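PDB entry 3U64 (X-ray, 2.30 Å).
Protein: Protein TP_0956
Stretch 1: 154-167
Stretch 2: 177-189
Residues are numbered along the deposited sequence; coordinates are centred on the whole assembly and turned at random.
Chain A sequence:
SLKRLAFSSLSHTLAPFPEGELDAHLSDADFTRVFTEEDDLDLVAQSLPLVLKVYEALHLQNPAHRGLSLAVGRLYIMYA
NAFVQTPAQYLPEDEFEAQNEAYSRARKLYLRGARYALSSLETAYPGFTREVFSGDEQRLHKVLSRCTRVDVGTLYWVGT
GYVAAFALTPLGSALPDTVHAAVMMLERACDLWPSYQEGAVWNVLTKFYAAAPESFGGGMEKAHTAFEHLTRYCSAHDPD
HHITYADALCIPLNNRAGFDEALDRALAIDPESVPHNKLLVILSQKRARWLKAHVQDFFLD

Stretch 1 154-167: TLYWVGTGYVAAFA
Stretch 2 (177-189) DTVHAAVMMLERA

Two helices of one chain pack against each other. Residues 154-166 lie in the first, which begins earlier in the chain. Residues 177-189 lie in the second, which extends beyond both ends of the stretch. Phi lies between -56° and -72° and psi between -31° and -52° in both helices, and N-to-O hydrogen bonds from residue i to i-4 run along each helix. The helices run roughly antiparallel, with 146° between their N-to-C directions (signed crossing angle -146°). Their axes approach to 8.0 Å. The register is set by two CA-CA pairs: Gly 159 with Ala 182 at 4.2 Å, and Leu 155 with Met 185 at 5.4 Å. The contact buries 668 Å², both sides summed. No hydrogen bond crosses it, so the packing rests on apolar contact.

Leu 155 covers the most surface. It points toward the second helix with chi1 m and chi2 t. Leu 155 CD2 lies 3.9 Å from Met 185 CB, and Leu 155 CB lies 4.0 Å from Ala 189 CB. Leu 155 CD1 also reaches Arg 188 CG at 4.2 Å, touching the aliphatic part of the arginine.

Met 185 points toward the first helix. Its chi1 is m, chi2 is t and chi3 is -109°. Met 185 CE lies 3.7 Å from Val 158 CG1 (Val 158 chi1 t).

Leu 186 starts out sideways, but its end comes nearer, with chi1 m and chi2 t. It is a knob in a hole formed by Tyr 156, Gly 159, Thr 160 and Val 163. Leu 186 CG is 3.9 Å from Gly 159 CA, and Leu 186 CD1 is 4.1 Å from Val 163 CG2. Leu 186 CD2 lies 3.6 Å from Tyr 156 O. That same carbonyl accepts a hydrogen bond from Thr 160 OG1 at 2.6 Å, within the first helix.

Gly 159 makes the close crossing possible. Its CA sits 3.7 Å from Ala 182 O. An ideal CB there would clash with Leu 186 CG at 2.6 Å and Ala 182 O at 3.0 Å.

Further along, Tyr 162 (chi1 m, chi2 108°) places CB 3.5 Å from Ala 182 CB. Tyr 162 CD2 makes a tight 3.2 Å contact with Thr 178 CG2 (Thr 178 chi1 m). Phe 166 has chi1 t and chi2 62°. Val 179 (chi1 t) lays CG2 over one ring face, 4.0 Å from the ring centroid of Phe 166, in a CH-pi contact.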

# COMPACT_ATOMS: atom_id res chain seq x y z
N THR A 154 -15.30 -24.04 7.00
CA THR A 154 -16.19 -22.89 7.07
C THR A 154 -16.61 -22.63 8.51
O THR A 154 -16.59 -21.49 8.98
CB THR A 154 -17.42 -23.08 6.13
OG1 THR A 154 -16.96 -23.43 4.82
CG2 THR A 154 -18.26 -21.80 6.04
N LEU A 155 -16.98 -23.70 9.21
CA LEU A 155 -17.38 -23.61 10.61
C LEU A 155 -16.28 -22.94 11.43
O LEU A 155 -16.53 -22.07 12.27
CB LEU A 155 -17.69 -25.01 11.16
CG LEU A 155 -18.98 -25.56 10.54
CD1 LEU A 155 -19.20 -27.03 10.87
CD2 LEU A 155 -20.15 -24.74 11.00
N TYR A 156 -15.05 -23.36 11.15
CA TYR A 156 -13.89 -22.90 11.90
C TYR A 156 -13.70 -21.40 11.72
O TYR A 156 -13.49 -20.70 12.70
CB TYR A 156 -12.62 -23.66 11.46
CG TYR A 156 -11.33 -23.00 11.95
CD1 TYR A 156 -10.97 -23.05 13.29
CD2 TYR A 156 -10.49 -22.32 11.08
CE1 TYR A 156 -9.81 -22.44 13.75
CE2 TYR A 156 -9.33 -21.70 11.53
CZ TYR A 156 -8.99 -21.76 12.87
OH TYR A 156 -7.84 -21.15 13.34
N TRP A 157 -13.77 -20.93 10.48
CA TRP A 157 -13.49 -19.53 10.18
C TRP A 157 -14.61 -18.59 10.66
O TRP A 157 -14.33 -17.56 11.26
CB TRP A 157 -13.13 -19.33 8.70
CG TRP A 157 -11.68 -19.72 8.48
CD1 TRP A 157 -11.20 -20.83 7.85
CD2 TRP A 157 -10.52 -19.01 8.97
NE1 TRP A 157 -9.82 -20.84 7.89
CE2 TRP A 157 -9.38 -19.75 8.59
CE3 TRP A 157 -10.35 -17.82 9.69
CZ2 TRP A 157 -8.08 -19.33 8.89
CZ3 TRP A 157 -9.04 -17.41 10.00
CH2 TRP A 157 -7.93 -18.17 9.60
N VAL A 158 -15.86 -19.00 10.46
CA VAL A 158 -17.01 -18.24 10.95
C VAL A 158 -16.96 -18.13 12.47
O VAL A 158 -17.02 -17.03 13.03
CB VAL A 158 -18.36 -18.88 10.52
CG1 VAL A 158 -19.51 -18.19 11.20
CG2 VAL A 158 -18.53 -18.81 9.01
N GLY A 159 -16.81 -19.27 13.14
CA GLY A 159 -16.74 -19.29 14.59
C GLY A 159 -15.58 -18.44 15.09
O GLY A 159 -15.70 -17.68 16.07
N THR A 160 -14.43 -18.57 14.43
CA THR A 160 -13.24 -17.81 14.85
C THR A 160 -13.46 -16.31 14.68
O THR A 160 -13.11 -15.54 15.56
CB THR A 160 -12.01 -18.23 14.07
OG1 THR A 160 -11.73 -19.61 14.35
CG2 THR A 160 -10.79 -17.35 14.41
N GLY A 161 -14.05 -15.90 13.55
CA GLY A 161 -14.32 -14.50 13.29
C GLY A 161 -15.17 -13.89 14.38
O GLY A 161 -14.88 -12.80 14.89
N TYR A 162 -16.23 -14.59 14.76
CA TYR A 162 -17.14 -14.08 15.78
C TYR A 162 -16.49 -14.04 17.18
O TYR A 162 -16.64 -13.05 17.89
CB TYR A 162 -18.47 -14.85 15.78
CG TYR A 162 -19.45 -14.40 14.71
CD1 TYR A 162 -19.71 -15.20 13.60
CD2 TYR A 162 -20.09 -13.18 14.80
CE1 TYR A 162 -20.60 -14.80 12.61
CE2 TYR A 162 -21.00 -12.77 13.82
CZ TYR A 162 -21.24 -13.58 12.73
OH TYR A 162 -22.14 -13.18 11.74
N VAL A 163 -15.77 -15.09 17.54
CA VAL A 163 -15.03 -15.11 18.80
C VAL A 163 -13.95 -14.02 18.85
O VAL A 163 -13.72 -13.43 19.91
CB VAL A 163 -14.38 -16.49 19.03
CG1 VAL A 163 -13.28 -16.39 20.05
CG2 VAL A 163 -15.43 -17.51 19.47
N ALA A 164 -13.28 -13.77 17.73
CA ALA A 164 -12.26 -12.72 17.70
C ALA A 164 -12.94 -11.35 17.83
O ALA A 164 -12.40 -10.44 18.48
CB ALA A 164 -11.39 -12.80 16.44
N ALA A 165 -14.14 -11.19 17.26
CA ALA A 165 -14.85 -9.91 17.40
C ALA A 165 -15.30 -9.70 18.85
O ALA A 165 -15.22 -8.59 19.37
CB ALA A 165 -16.04 -9.80 16.43
N PHE A 166 -15.77 -10.78 19.47
CA PHE A 166 -16.27 -10.74 20.85
C PHE A 166 -15.17 -10.32 21.82
O PHE A 166 -15.40 -9.56 22.76
CB PHE A 166 -16.83 -12.10 21.24
CG PHE A 166 -17.20 -12.22 22.70
CD1 PHE A 166 -18.19 -11.42 23.25
CD2 PHE A 166 -16.58 -13.17 23.51
CE1 PHE A 166 -18.54 -11.54 24.60
CE2 PHE A 166 -16.92 -13.30 24.86
CZ PHE A 166 -17.90 -12.48 25.40
N ALA A 167 -13.97 -10.83 21.59
CA ALA A 167 -12.82 -10.50 22.42
C ALA A 167 -12.53 -8.98 22.46
O ALA A 167 -11.82 -8.50 23.34
CB ALA A 167 -11.60 -11.27 21.92
N ASP A 177 -26.30 -14.56 21.91
CA ASP A 177 -26.78 -15.54 20.94
C ASP A 177 -25.85 -15.69 19.74
O ASP A 177 -25.73 -16.78 19.18
CB ASP A 177 -28.20 -15.22 20.48
CG ASP A 177 -29.25 -15.62 21.51
OD1 ASP A 177 -28.98 -16.57 22.28
OD2 ASP A 177 -30.33 -15.00 21.53
N THR A 178 -25.21 -14.60 19.33
CA THR A 178 -24.22 -14.67 18.27
C THR A 178 -23.00 -15.44 18.79
O THR A 178 -22.53 -16.38 18.14
CB THR A 178 -23.79 -13.28 17.79
OG1 THR A 178 -24.89 -12.67 17.09
CG2 THR A 178 -22.61 -13.37 16.84
N VAL A 179 -22.53 -15.06 19.97
CA VAL A 179 -21.40 -15.71 20.62
C VAL A 179 -21.66 -17.20 20.82
O VAL A 179 -20.83 -18.04 20.44
CB VAL A 179 -21.09 -15.07 21.98
CG1 VAL A 179 -20.07 -15.90 22.73
CG2 VAL A 179 -20.61 -13.64 21.80
N HIS A 180 -22.80 -17.53 21.41
CA HIS A 180 -23.16 -18.93 21.61
C HIS A 180 -23.20 -19.73 20.30
O HIS A 180 -22.68 -20.84 20.23
CB HIS A 180 -24.49 -19.05 22.36
CG HIS A 180 -24.87 -20.46 22.65
ND1 HIS A 180 -24.16 -21.26 23.51
CD2 HIS A 180 -25.86 -21.24 22.14
CE1 HIS A 180 -24.70 -22.47 23.55
NE2 HIS A 180 -25.74 -22.48 22.73
N ALA A 181 -23.79 -19.16 19.25
CA ALA A 181 -23.82 -19.82 17.94
C ALA A 181 -22.42 -20.06 17.39
O ALA A 181 -22.14 -21.10 16.79
CB ALA A 181 -24.64 -19.00 16.95
N ALA A 182 -21.53 -19.09 17.58
CA ALA A 182 -20.16 -19.21 17.07
C ALA A 182 -19.43 -20.38 17.73
O ALA A 182 -18.80 -21.20 17.05
CB ALA A 182 -19.38 -17.90 17.29
N VAL A 183 -19.52 -20.45 19.05
CA VAL A 183 -18.86 -21.52 19.78
C VAL A 183 -19.46 -22.87 19.40
O VAL A 183 -18.71 -23.82 19.20
CB VAL A 183 -18.94 -21.30 21.30
CG1 VAL A 183 -18.33 -22.48 22.04
CG2 VAL A 183 -18.20 -20.00 21.67
N MET A 184 -20.78 -22.94 19.28
CA MET A 184 -21.43 -24.19 18.86
C MET A 184 -20.96 -24.63 17.47
O MET A 184 -20.79 -25.83 17.21
CB MET A 184 -22.96 -24.09 18.91
CG MET A 184 -23.55 -23.90 20.32
SD MET A 184 -23.06 -25.20 21.50
CE MET A 184 -21.89 -24.28 22.52
N MET A 185 -20.72 -23.68 16.57
CA MET A 185 -20.12 -24.00 15.28
C MET A 185 -18.71 -24.55 15.46
O MET A 185 -18.33 -25.54 14.83
CB MET A 185 -20.11 -22.80 14.34
CG MET A 185 -21.51 -22.33 13.90
SD MET A 185 -21.45 -21.05 12.61
CE MET A 185 -21.99 -19.61 13.51
N LEU A 186 -17.92 -23.92 16.32
CA LEU A 186 -16.58 -24.44 16.59
C LEU A 186 -16.65 -25.86 17.19
O LEU A 186 -15.95 -26.78 16.75
CB LEU A 186 -15.81 -23.47 17.50
CG LEU A 186 -15.36 -22.16 16.84
CD1 LEU A 186 -14.84 -21.18 17.86
CD2 LEU A 186 -14.31 -22.39 15.76
N GLU A 187 -17.53 -26.05 18.18
CA GLU A 187 -17.70 -27.36 18.79
C GLU A 187 -18.20 -28.41 17.81
O GLU A 187 -17.86 -29.58 17.92
CB GLU A 187 -18.62 -27.30 20.00
CG GLU A 187 -18.00 -26.55 21.13
CD GLU A 187 -18.88 -26.51 22.34
OE1 GLU A 187 -19.96 -27.16 22.32
OE2 GLU A 187 -18.50 -25.84 23.31
N ARG A 188 -19.00 -27.98 16.83
CA ARG A 188 -19.46 -28.92 15.82
C ARG A 188 -18.32 -29.36 14.88
O ARG A 188 -18.24 -30.53 14.52
CB ARG A 188 -20.63 -28.35 15.02
CG ARG A 188 -21.06 -29.24 13.88
CD ARG A 188 -21.63 -30.59 14.35
NE ARG A 188 -22.15 -31.33 13.19
CZ ARG A 188 -22.35 -32.64 13.14
NH1 ARG A 188 -22.08 -33.40 14.19
NH2 ARG A 188 -22.82 -33.20 12.03
N ALA A 189 -17.46 -28.42 14.50
CA ALA A 189 -16.26 -28.73 13.72
C ALA A 189 -15.38 -29.76 14.45
O ALA A 189 -14.84 -30.68 13.84
CB ALA A 189 -15.45 -27.47 13.43